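Local coordinates for protein STU0660 (Streptococcus thermophilus, PDB 3ZTH) that is a large Csn2 protein of CRISPR-mediated bacterial immunity that binds magnesium, assembles as a tetramer and probably binds DNA, at residues 175-187 with 209-222. Residues are numbered along the deposited sequence; the frame is centred on the assembly and turned at random.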
# COMPACT_ATOMS: atom_id res chain seq x y z
N VAL A 175 28.71 0.98 -21.09
CA VAL A 175 28.82 0.12 -22.26
C VAL A 175 28.67 1.07 -23.44
O VAL A 175 27.83 1.97 -23.41
CB VAL A 175 27.68 -0.93 -22.30
CG1 VAL A 175 27.62 -1.60 -23.66
CG2 VAL A 175 27.88 -1.97 -21.21
N SER A 176 29.50 0.89 -24.46
CA SER A 176 29.46 1.71 -25.65
C SER A 176 28.03 1.80 -26.22
O SER A 176 27.34 0.78 -26.35
CB SER A 176 30.42 1.13 -26.69
OG SER A 176 30.02 1.47 -28.00
N ASN A 177 27.59 3.00 -26.57
CA ASN A 177 26.24 3.17 -27.09
C ASN A 177 25.90 2.21 -28.23
O ASN A 177 24.83 1.60 -28.21
CB ASN A 177 26.00 4.62 -27.51
CG ASN A 177 25.85 5.55 -26.31
OD1 ASN A 177 25.81 5.10 -25.17
ND2 ASN A 177 25.75 6.85 -26.57
N ILE A 178 26.79 2.06 -29.20
CA ILE A 178 26.53 1.16 -30.32
C ILE A 178 26.40 -0.27 -29.79
O ILE A 178 25.59 -1.05 -30.29
CB ILE A 178 27.66 1.24 -31.40
CG1 ILE A 178 27.31 0.38 -32.62
CG2 ILE A 178 28.97 0.77 -30.83
CD1 ILE A 178 25.97 0.70 -33.25
N ASP A 179 27.17 -0.62 -28.75
CA ASP A 179 27.07 -1.96 -28.17
C ASP A 179 25.73 -2.15 -27.49
O ASP A 179 25.16 -3.25 -27.51
CB ASP A 179 28.18 -2.22 -27.14
CG ASP A 179 29.55 -2.38 -27.78
OD1 ASP A 179 29.67 -3.12 -28.78
OD2 ASP A 179 30.51 -1.78 -27.25
N LYS A 180 25.22 -1.08 -26.87
CA LYS A 180 23.93 -1.14 -26.19
C LYS A 180 22.86 -1.58 -27.19
O LYS A 180 22.05 -2.48 -26.91
CB LYS A 180 23.55 0.23 -25.63
CG LYS A 180 24.21 0.59 -24.30
CD LYS A 180 23.52 1.82 -23.72
CE LYS A 180 24.39 3.07 -23.75
NZ LYS A 180 25.33 3.14 -22.60
N LEU A 181 22.88 -0.95 -28.35
CA LEU A 181 21.92 -1.25 -29.40
C LEU A 181 22.13 -2.66 -29.94
O LEU A 181 21.17 -3.42 -30.12
CB LEU A 181 22.04 -0.22 -30.52
CG LEU A 181 21.70 1.23 -30.12
CD1 LEU A 181 22.15 2.18 -31.21
CD2 LEU A 181 20.20 1.38 -29.86
N SER A 182 23.39 -3.02 -30.18
CA SER A 182 23.71 -4.34 -30.70
C SER A 182 23.24 -5.46 -29.77
O SER A 182 22.62 -6.43 -30.22
CB SER A 182 25.21 -4.46 -30.93
OG SER A 182 25.62 -3.50 -31.89
N LEU A 183 23.53 -5.33 -28.48
CA LEU A 183 23.11 -6.34 -27.52
C LEU A 183 21.59 -6.45 -27.55
O LEU A 183 21.03 -7.56 -27.54
CB LEU A 183 23.59 -5.98 -26.11
CG LEU A 183 25.09 -6.17 -25.90
CD1 LEU A 183 25.51 -5.58 -24.57
CD2 LEU A 183 25.43 -7.66 -25.98
N PHE A 184 20.91 -5.31 -27.59
CA PHE A 184 19.45 -5.29 -27.63
C PHE A 184 18.94 -5.99 -28.88
O PHE A 184 18.02 -6.81 -28.81
CB PHE A 184 18.93 -3.86 -27.61
CG PHE A 184 17.47 -3.74 -27.93
CD1 PHE A 184 16.51 -4.06 -26.98
CD2 PHE A 184 17.05 -3.32 -29.19
CE1 PHE A 184 15.14 -3.97 -27.28
CE2 PHE A 184 15.69 -3.22 -29.50
CZ PHE A 184 14.74 -3.55 -28.54
N LEU A 185 19.52 -5.66 -30.03
CA LEU A 185 19.09 -6.27 -31.28
C LEU A 185 19.35 -7.78 -31.28
O LEU A 185 18.54 -8.55 -31.81
CB LEU A 185 19.80 -5.61 -32.47
CG LEU A 185 19.33 -4.17 -32.72
CD1 LEU A 185 20.09 -3.58 -33.89
CD2 LEU A 185 17.82 -4.17 -33.00
N GLU A 186 20.47 -8.19 -30.69
CA GLU A 186 20.81 -9.60 -30.60
C GLU A 186 19.77 -10.36 -29.79
O GLU A 186 19.36 -11.47 -30.16
CB GLU A 186 22.16 -9.79 -29.94
CG GLU A 186 23.32 -9.83 -30.88
CD GLU A 186 24.41 -10.68 -30.31
OE1 GLU A 186 24.17 -11.90 -30.15
OE2 GLU A 186 25.50 -10.14 -30.01
N MSE A 187 19.36 -9.77 -28.66
CA MSE A 187 18.36 -10.39 -27.82
C MSE A 187 17.05 -10.49 -28.60
O MSE A 187 16.36 -11.50 -28.54
CB MSE A 187 18.13 -9.58 -26.55
CG MSE A 187 16.98 -10.13 -25.72
SE MSE A 187 16.95 -9.46 -23.91
CE MSE A 187 16.03 -7.80 -24.22
N PHE A 209 23.09 10.25 -29.92
CA PHE A 209 24.02 9.56 -29.03
C PHE A 209 25.12 8.73 -29.69
O PHE A 209 26.00 8.23 -29.01
CB PHE A 209 23.24 8.69 -28.05
CG PHE A 209 22.08 9.40 -27.40
CD1 PHE A 209 22.10 10.79 -27.22
CD2 PHE A 209 20.96 8.69 -26.95
CE1 PHE A 209 21.05 11.45 -26.58
CE2 PHE A 209 19.90 9.33 -26.31
CZ PHE A 209 19.94 10.72 -26.13
N ILE A 210 25.08 8.59 -31.01
CA ILE A 210 26.12 7.84 -31.70
C ILE A 210 26.51 8.53 -32.99
O ILE A 210 25.72 9.28 -33.56
CB ILE A 210 25.69 6.39 -32.00
CG1 ILE A 210 24.47 6.37 -32.92
CG2 ILE A 210 25.37 5.66 -30.71
CD1 ILE A 210 24.03 4.97 -33.27
N SER A 211 27.73 8.28 -33.44
CA SER A 211 28.25 8.88 -34.66
C SER A 211 27.49 8.38 -35.89
O SER A 211 26.72 7.42 -35.81
CB SER A 211 29.73 8.54 -34.83
OG SER A 211 29.91 7.16 -35.13
N GLU A 212 27.72 9.03 -37.02
CA GLU A 212 27.07 8.61 -38.25
C GLU A 212 27.59 7.22 -38.64
O GLU A 212 26.85 6.42 -39.19
CB GLU A 212 27.35 9.63 -39.37
CG GLU A 212 26.38 10.82 -39.36
CD GLU A 212 26.83 11.97 -40.25
OE1 GLU A 212 27.28 11.71 -41.39
OE2 GLU A 212 26.72 13.13 -39.80
N GLU A 213 28.85 6.94 -38.34
CA GLU A 213 29.44 5.64 -38.67
C GLU A 213 28.79 4.51 -37.86
O GLU A 213 28.46 3.46 -38.40
CB GLU A 213 30.94 5.64 -38.40
CG GLU A 213 31.76 6.52 -39.31
CD GLU A 213 31.41 8.00 -39.19
OE1 GLU A 213 31.22 8.48 -38.05
OE2 GLU A 213 31.34 8.67 -40.25
N SER A 214 28.63 4.72 -36.55
CA SER A 214 28.02 3.70 -35.71
C SER A 214 26.59 3.44 -36.15
O SER A 214 26.16 2.29 -36.26
CB SER A 214 28.05 4.11 -34.23
OG SER A 214 29.35 3.99 -33.67
N TYR A 215 25.86 4.51 -36.42
CA TYR A 215 24.47 4.38 -36.83
C TYR A 215 24.33 3.47 -38.06
O TYR A 215 23.41 2.66 -38.15
CB TYR A 215 23.87 5.75 -37.11
CG TYR A 215 22.39 5.67 -37.35
CD1 TYR A 215 21.49 5.71 -36.29
CD2 TYR A 215 21.89 5.47 -38.64
CE1 TYR A 215 20.14 5.55 -36.49
CE2 TYR A 215 20.52 5.31 -38.85
CZ TYR A 215 19.65 5.35 -37.77
OH TYR A 215 18.30 5.21 -37.97
N THR A 216 25.26 3.63 -39.00
CA THR A 216 25.27 2.81 -40.21
C THR A 216 25.37 1.32 -39.82
O THR A 216 24.73 0.46 -40.42
CB THR A 216 26.47 3.23 -41.08
OG1 THR A 216 26.28 4.59 -41.50
CG2 THR A 216 26.62 2.33 -42.30
N ILE A 217 26.18 1.03 -38.80
CA ILE A 217 26.33 -0.34 -38.33
C ILE A 217 24.99 -0.83 -37.77
O ILE A 217 24.54 -1.95 -38.06
CB ILE A 217 27.43 -0.43 -37.24
CG1 ILE A 217 28.80 -0.18 -37.87
CG2 ILE A 217 27.38 -1.79 -36.54
CD1 ILE A 217 29.95 -0.17 -36.87
N PHE A 218 24.37 0.01 -36.95
CA PHE A 218 23.08 -0.29 -36.34
C PHE A 218 22.00 -0.49 -37.40
O PHE A 218 21.17 -1.40 -37.30
CB PHE A 218 22.68 0.86 -35.41
CG PHE A 218 21.21 0.95 -35.15
CD1 PHE A 218 20.59 0.11 -34.22
CD2 PHE A 218 20.42 1.87 -35.85
CE1 PHE A 218 19.22 0.18 -34.00
CE2 PHE A 218 19.05 1.95 -35.63
CZ PHE A 218 18.44 1.10 -34.71
N TYR A 219 22.01 0.37 -38.42
CA TYR A 219 21.02 0.30 -39.49
C TYR A 219 21.13 -0.97 -40.34
O TYR A 219 20.12 -1.51 -40.77
CB TYR A 219 21.12 1.55 -40.38
CG TYR A 219 20.18 1.54 -41.57
CD1 TYR A 219 18.81 1.72 -41.41
CD2 TYR A 219 20.67 1.35 -42.87
CE1 TYR A 219 17.95 1.71 -42.51
CE2 TYR A 219 19.83 1.35 -43.96
CZ TYR A 219 18.47 1.53 -43.78
OH TYR A 219 17.63 1.52 -44.88
N ARG A 220 22.36 -1.43 -40.57
CA ARG A 220 22.54 -2.66 -41.33
C ARG A 220 21.94 -3.81 -40.53
O ARG A 220 21.29 -4.70 -41.08
CB ARG A 220 24.02 -2.94 -41.59
CG ARG A 220 24.66 -2.00 -42.58
CD ARG A 220 26.14 -2.30 -42.73
NE ARG A 220 26.81 -1.27 -43.53
CZ ARG A 220 26.53 -1.00 -44.80
NH1 ARG A 220 25.58 -1.69 -45.43
NH2 ARG A 220 27.17 -0.02 -45.43
N GLN A 221 22.14 -3.78 -39.22
CA GLN A 221 21.59 -4.80 -38.34
C GLN A 221 20.08 -4.85 -38.43
O GLN A 221 19.51 -5.93 -38.60
CB GLN A 221 22.04 -4.57 -36.90
CG GLN A 221 23.46 -5.02 -36.64
CD GLN A 221 24.00 -4.57 -35.29
OE1 GLN A 221 23.29 -4.59 -34.29
NE2 GLN A 221 25.27 -4.19 -35.26
N ILE A 222 19.40 -3.71 -38.34
CA ILE A 222 17.95 -3.76 -38.42
C ILE A 222 17.47 -4.20 -39.81
O ILE A 222 16.43 -4.83 -39.92
CB ILE A 222 17.27 -2.42 -38.02
CG1 ILE A 222 17.63 -1.30 -38.98
CG2 ILE A 222 17.67 -2.04 -36.60
CD1 ILE A 222 16.97 0.01 -38.59
O HOH W 1 22.86 -7.10 -33.21
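L181 and L185 lay their CD1 methyls against F218, one turn apart on helix 177-187, and so show how two helices running side by side share an apolar seam. CD1 of L185 stands 3.7 Å from CD1 of F218; the L181 methyl meets the same ring carbon, then continues tip to tip into CD1 of I210 at 3.9 Å. With CG1 of I178 swung anti to the backbone N (chi1 -175°), its CD1 reaches over to the other helix, 3.9 Å from CB of F218 and 3.4 Å from the carbonyl O of S214. At the far end L185 also touches CG2 of I222, and both residues rest on F234 of strand 232-237. The two axes are almost parallel, 4° apart and 10.1 Å at closest approach, as expected of neighbouring helices that each precede a parallel strand (199-204 and 232-237) of the central sheet in this P-loop NTPase-clan fold. Polar contacts flank the seam. ND2 of N177 donates to O of F209 at 2.8 Å, the acceptor lying almost in the amide plane, which ties the first turn of one helix to the loop leading into the other; S211 N-caps that second helix, its OG accepting from N of S214. Toward the opposite end, NE2 of Q221 makes a weak bond to OG of S182, while a water bridges OE1 of Q221 and O of S182. OG of S182 itself donates back to O of I178, from the opposite carbonyl face to the helical N-H of S182. Beyond the loop, Y32 of the second subunit packs on N177 and F209.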